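Protein GLB-12 (Caenorhabditis elegans, PDB 4BJA) is a heme-binding globin that probably takes part in redox signalling and is essential for reproduction in the worm. Local coordinates at residues E101-M106 against Q118-T123. The protein carries 1 engineered substitution. Numbering follows the deposited sequence.
With HEM (protoporphyrin IX containing Fe), chain B; SO4 (sulfate ion), chain C.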
ATOM      1  N   GLU A 101     -15.443  -4.231 -12.721  1.00 19.59           N
ATOM      2  CA  GLU A 101     -15.858  -5.568 -13.129  1.00 20.28           C
ATOM      3  C   GLU A 101     -14.605  -6.459 -13.226  1.00 20.01           C
ATOM      4  O   GLU A 101     -14.551  -7.567 -12.702  1.00 21.21           O
ATOM      5  CB  GLU A 101     -16.534  -5.503 -14.497  1.00 20.63           C
ATOM      6  CG  GLU A 101     -16.814  -6.866 -15.133  1.00 24.09           C
ATOM      7  CD  GLU A 101     -17.741  -7.789 -14.315  1.00 26.91           C
ATOM      8  OE1 GLU A 101     -18.415  -7.390 -13.319  1.00 25.75           O
ATOM      9  OE2 GLU A 101     -17.825  -8.976 -14.704  1.00 31.11           O
ATOM     10  N   GLN A 102     -13.603  -5.952 -13.909  1.00 19.70           N
ATOM     11  CA  GLN A 102     -12.383  -6.749 -14.160  1.00 20.40           C
ATOM     12  C   GLN A 102     -11.631  -6.941 -12.860  1.00 19.44           C
ATOM     13  O   GLN A 102     -11.108  -8.048 -12.550  1.00 19.72           O
ATOM     14  CB  GLN A 102     -11.454  -5.953 -15.046  1.00 21.99           C
ATOM     15  CG  GLN A 102     -11.781  -5.733 -16.480  1.00 30.03           C
ATOM     16  CD  GLN A 102     -10.650  -4.884 -17.088  1.00 39.00           C
ATOM     17  OE1 GLN A 102     -10.754  -3.650 -17.207  1.00 41.39           O
ATOM     18  NE2 GLN A 102      -9.519  -5.535 -17.356  1.00 42.69           N
ATOM     19  N   LEU A 103     -11.511  -5.849 -12.103  1.00 18.45           N
ATOM     20  CA  LEU A 103     -10.709  -5.887 -10.864  1.00 17.64           C
ATOM     21  C   LEU A 103     -11.353  -6.873  -9.863  1.00 17.69           C
ATOM     22  O   LEU A 103     -10.651  -7.708  -9.268  1.00 17.88           O
ATOM     23  CB  LEU A 103     -10.594  -4.449 -10.280  1.00 17.78           C
ATOM     24  CG  LEU A 103      -9.830  -4.194  -9.017  1.00 20.03           C
ATOM     25  CD1 LEU A 103      -8.413  -4.868  -9.063  1.00 20.84           C
ATOM     26  CD2 LEU A 103      -9.741  -2.647  -8.881  1.00 21.24           C
ATOM     27  N   THR A 104     -12.674  -6.815  -9.685  1.00 17.95           N
ATOM     28  CA  THR A 104     -13.325  -7.718  -8.712  1.00 18.06           C
ATOM     29  C   THR A 104     -13.241  -9.175  -9.204  1.00 18.63           C
ATOM     30  O   THR A 104     -13.064 -10.083  -8.407  1.00 18.35           O
ATOM     31  CB  THR A 104     -14.774  -7.392  -8.401  1.00 19.20           C
ATOM     32  OG1 THR A 104     -15.558  -7.383  -9.610  1.00 17.83           O
ATOM     33  CG2 THR A 104     -14.902  -6.047  -7.646  1.00 17.82           C
ATOM     34  N   SER A 105     -13.337  -9.371 -10.506  1.00 18.76           N
ATOM     35  CA  SER A 105     -13.202 -10.736 -11.088  1.00 19.22           C
ATOM     36  C   SER A 105     -11.769 -11.260 -10.863  1.00 18.93           C
ATOM     37  O   SER A 105     -11.574 -12.414 -10.486  1.00 19.85           O
ATOM     38  CB  SER A 105     -13.525 -10.701 -12.597  1.00 19.41           C
ATOM     39  OG  SER A 105     -13.414 -12.028 -13.129  1.00 24.68           O
ATOM     40  N   MET A 106     -10.778 -10.427 -11.128  1.00 18.35           N
ATOM     41  CA  MET A 106      -9.394 -10.876 -10.965  1.00 17.66           C
ATOM     42  C   MET A 106      -9.126 -11.223  -9.533  1.00 17.65           C
ATOM     43  O   MET A 106      -8.422 -12.206  -9.263  1.00 18.98           O
ATOM     44  CB  MET A 106      -8.379  -9.865 -11.488  1.00 17.59           C
ATOM     45  CG  MET A 106      -8.264  -9.859 -13.055  1.00 20.29           C
ATOM     46  SD  MET A 106      -6.931  -8.839 -13.611  1.00 26.50           S
ATOM     47  CE  MET A 106      -7.640  -7.262 -13.374  1.00 23.78           C
ATOM     48  N   GLN A 118      -1.555  -4.755 -11.207  1.00 15.91           N
ATOM     49  CA  GLN A 118      -1.065  -4.120 -12.432  1.00 17.42           C
ATOM     50  C   GLN A 118      -2.128  -3.194 -13.066  1.00 17.26           C
ATOM     51  O   GLN A 118      -1.793  -2.110 -13.556  1.00 19.09           O
ATOM     52  CB  GLN A 118      -0.672  -5.156 -13.476  1.00 18.23           C
ATOM     53  CG  GLN A 118       0.669  -5.874 -13.147  1.00 19.99           C
ATOM     54  CD  GLN A 118       0.908  -7.057 -14.088  1.00 24.10           C
ATOM     55  OE1 GLN A 118      -0.024  -7.567 -14.714  1.00 25.88           O
ATOM     56  NE2 GLN A 118       2.145  -7.494 -14.181  1.00 25.51           N
ATOM     57  N   LEU A 119      -3.369  -3.663 -13.089  1.00 17.17           N
ATOM     58  CA  LEU A 119      -4.512  -2.879 -13.631  1.00 17.13           C
ATOM     59  C   LEU A 119      -4.630  -1.559 -12.882  1.00 17.61           C
ATOM     60  O   LEU A 119      -4.742  -0.477 -13.498  1.00 17.83           O
ATOM     61  CB  LEU A 119      -5.811  -3.688 -13.554  1.00 17.78           C
ATOM     62  CG  LEU A 119      -7.093  -2.888 -13.941  1.00 21.07           C
ATOM     63  CD1 LEU A 119      -7.048  -2.383 -15.384  1.00 23.92           C
ATOM     64  CD2 LEU A 119      -8.339  -3.726 -13.737  1.00 24.18           C
ATOM     65  N   VAL A 120      -4.562  -1.628 -11.569  1.00 16.21           N
ATOM     66  CA  VAL A 120      -4.771  -0.381 -10.792  1.00 17.42           C
ATOM     67  C   VAL A 120      -3.616   0.601 -11.014  1.00 17.33           C
ATOM     68  O   VAL A 120      -3.833   1.788 -11.262  1.00 17.97           O
ATOM     69  CB  VAL A 120      -4.963  -0.693  -9.305  1.00 16.68           C
ATOM     70  CG1 VAL A 120      -5.062   0.606  -8.500  1.00 18.48           C
ATOM     71  CG2 VAL A 120      -6.178  -1.598  -9.077  1.00 18.03           C
ATOM     72  N   ARG A 121      -2.373   0.117 -10.997  1.00 17.17           N
ATOM     73  CA  ARG A 121      -1.259   1.020 -11.191  1.00 18.01           C
ATOM     74  C   ARG A 121      -1.212   1.561 -12.629  1.00 18.44           C
ATOM     75  O   ARG A 121      -0.885   2.721 -12.819  1.00 19.65           O
ATOM     76  CB  ARG A 121       0.037   0.339 -10.744  1.00 19.88           C
ATOM     77  CG  ARG A 121       0.007   0.114  -9.225  1.00 21.47           C
ATOM     78  CD  ARG A 121       1.333  -0.103  -8.593  1.00 25.73           C
ATOM     79  NE  ARG A 121       2.255   1.019  -8.712  1.00 25.35           N
ATOM     80  CZ  ARG A 121       2.633   1.835  -7.721  1.00 24.25           C
ATOM     81  NH1 ARG A 121       2.120   1.762  -6.488  1.00 24.82           N
ATOM     82  NH2 ARG A 121       3.546   2.749  -7.987  1.00 25.81           N
ATOM     83  N   LYS A 122      -1.577   0.756 -13.621  1.00 17.99           N
ATOM     84  CA  LYS A 122      -1.564   1.181 -15.021  1.00 19.53           C
ATOM     85  C   LYS A 122      -2.598   2.281 -15.213  1.00 19.83           C
ATOM     86  O   LYS A 122      -2.385   3.241 -15.992  1.00 20.55           O
ATOM     87  CB  LYS A 122      -1.908   0.008 -15.974  1.00 19.84           C
ATOM     88  CG  LYS A 122      -1.938   0.471 -17.424  1.00 22.07           C
ATOM     89  CD  LYS A 122      -2.060  -0.671 -18.411  1.00 25.49           C
ATOM     90  CE  LYS A 122      -2.006  -0.117 -19.874  1.00 28.38           C
ATOM     91  NZ  LYS A 122      -2.013  -1.195 -20.870  1.00 30.02           N
ATOM     92  N   THR A 123      -3.723   2.111 -14.529  1.00 19.38           N
ATOM     93  CA  THR A 123      -4.830   3.095 -14.642  1.00 19.77           C
ATOM     94  C   THR A 123      -4.391   4.394 -13.987  1.00 19.78           C
ATOM     95  O   THR A 123      -4.607   5.485 -14.535  1.00 20.32           O
ATOM     96  CB  THR A 123      -6.108   2.503 -14.033  1.00 20.00           C
ATOM     97  OG1 THR A 123      -6.424   1.285 -14.722  1.00 21.59           O
ATOM     98  CG2 THR A 123      -7.335   3.438 -14.155  1.00 18.54           C
TER
HETATM   99  CHA HEM B 300     -10.047   7.374 -18.321  1.00 22.43           C
HETATM  100  CHB HEM B 300     -10.933   4.816 -14.306  1.00 19.73           C
HETATM  101  CHC HEM B 300     -10.820   8.855 -11.702  1.00 21.99           C
HETATM  102  CHD HEM B 300     -10.740  11.439 -15.766  1.00 24.43           C
HETATM  103  C1A HEM B 300     -10.236   6.353 -17.454  1.00 21.29           C
HETATM  104  C2A HEM B 300     -10.166   4.942 -17.788  1.00 23.13           C
HETATM  105  C3A HEM B 300     -10.417   4.263 -16.656  1.00 21.16           C
HETATM  106  C4A HEM B 300     -10.659   5.214 -15.594  1.00 20.31           C
HETATM  107  CMA HEM B 300     -10.484   2.726 -16.441  1.00 22.28           C
HETATM  108  CAA HEM B 300      -9.829   4.383 -19.210  1.00 25.64           C
HETATM  109  CBA HEM B 300      -8.532   3.561 -19.192  1.00 31.78           C
HETATM  110  CGA HEM B 300      -7.448   4.461 -18.795  1.00 34.81           C
HETATM  111  O1A HEM B 300      -7.352   5.577 -19.380  1.00 36.50           O
HETATM  112  O2A HEM B 300      -6.720   4.055 -17.851  1.00 38.51           O
HETATM  113  C1B HEM B 300     -10.908   5.708 -13.276  1.00 19.89           C
HETATM  114  C2B HEM B 300     -10.924   5.345 -11.864  1.00 19.75           C
HETATM  115  C3B HEM B 300     -10.885   6.442 -11.162  1.00 20.68           C
HETATM  116  C4B HEM B 300     -10.859   7.552 -12.081  1.00 20.62           C
HETATM  117  CMB HEM B 300     -10.954   3.905 -11.325  1.00 23.26           C
HETATM  118  CAB HEM B 300     -10.844   6.486  -9.611  1.00 25.72           C
HETATM  119  CBB HEM B 300     -11.221   7.576  -8.989  1.00 30.67           C
HETATM  120  C1C HEM B 300     -10.773   9.896 -12.566  1.00 21.34           C
HETATM  121  C2C HEM B 300     -10.772  11.288 -12.191  1.00 24.51           C
HETATM  122  C3C HEM B 300     -10.739  12.004 -13.302  1.00 23.82           C
HETATM  123  C4C HEM B 300     -10.759  11.100 -14.430  1.00 24.39           C
HETATM  124  CMC HEM B 300     -10.763  11.805 -10.733  1.00 27.10           C
HETATM  125  CAC HEM B 300     -10.728  13.550 -13.344  1.00 27.40           C
HETATM  126  CBC HEM B 300     -10.193  14.119 -14.410  1.00 30.12           C
HETATM  127  C1D HEM B 300     -10.629  10.589 -16.807  1.00 25.14           C
HETATM  128  C2D HEM B 300     -10.766  10.959 -18.184  1.00 26.50           C
HETATM  129  C3D HEM B 300     -10.544   9.704 -18.966  1.00 27.76           C
HETATM  130  C4D HEM B 300     -10.288   8.683 -17.991  1.00 24.34           C
HETATM  131  CMD HEM B 300     -11.076  12.350 -18.783  1.00 29.49           C
HETATM  132  CAD HEM B 300     -10.613   9.538 -20.496  1.00 29.10           C
HETATM  133  CBD HEM B 300     -11.980   8.906 -20.803  1.00 31.51           C
HETATM  134  CGD HEM B 300     -13.186   9.808 -20.550  1.00 31.90           C
HETATM  135  O1D HEM B 300     -13.075  11.052 -20.532  1.00 33.55           O
HETATM  136  O2D HEM B 300     -14.281   9.254 -20.387  1.00 33.39           O
HETATM  137  NA  HEM B 300     -10.555   6.496 -16.098  1.00 19.89           N
HETATM  138  NB  HEM B 300     -10.868   7.095 -13.394  1.00 20.61           N
HETATM  139  NC  HEM B 300     -10.766   9.831 -13.944  1.00 22.78           N
HETATM  140  ND  HEM B 300     -10.356   9.219 -16.726  1.00 24.15           N
HETATM  141 FE   HEM B 300     -10.652   8.150 -15.066  1.00 19.74          FE
HETATM  142  S   SO4 C1216       4.513   1.538 -11.213  1.00 47.18           S
HETATM  143  O1  SO4 C1216       5.225   2.351 -10.222  1.00 48.04           O
HETATM  144  O2  SO4 C1216       3.219   2.171 -11.416  1.00 46.71           O
HETATM  145  O3  SO4 C1216       5.267   1.497 -12.450  1.00 48.33           O
HETATM  146  O4  SO4 C1216       4.314   0.156 -10.742  1.00 46.98           O
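Leu119 CD2 is the methyl on which three residues of 101-106 converge. Met106 CE lies closest, 3.6 Å from Leu119 CD2, its chain crossing that of the leucine at about a right angle; a bend at chi3 (-76°) turns the thioether methyl so that it also meets Leu119 CB. Gln102 CB touches Leu119 CD2 at 4.0 Å, while Leu103 CB stands slightly farther off. The second branch of the contact runs deeper: Val120 CG2 faces the isopropyl fork of Leu103, 3.7 Å from Leu103 CD2 and 4.0 Å from Leu103 CD1, the two chains crossing obliquely. Leu103 CG is anti to the backbone N (chi1 180°), which carries both methyls across to the valine. No hydrogen bond spans the interface, so apolar packing joins the helices; the axes of 101-106 and 118-123 approach to 10.8 Å, with their directions 152° apart. They belong to the E and F helices of the globin fold, consecutive in sequence and nearly antiparallel, with axial heme ligands His92 on the first and His127 just beyond the second. Phe99 packs on Leu119, Val120 and Thr123, and helix 185-214 lies against Leu103 and Val120. One turn on, Thr123 OG1 donates to Leu119 O at 2.7 Å from above the carbonyl plane; that oxygen also takes Thr123 N. Thr123 CG2 lies against the heme, 3.8 Å from HEM O2A, and Thr123 O is hydrogen-bonded to His127 ND1, which probably helps to orient that axial ligand. On another side of the helix, Arg121 NE and NH2 bind a sulfate, Arg121 NH2 reaching SO4 O1 at 2.8 Å, and NH1 bonds Gln202. An alanine here, lacking the guanidinium and so its bonds to Gln202 and the sulfate, would probably loosen the tie to helix 185-214.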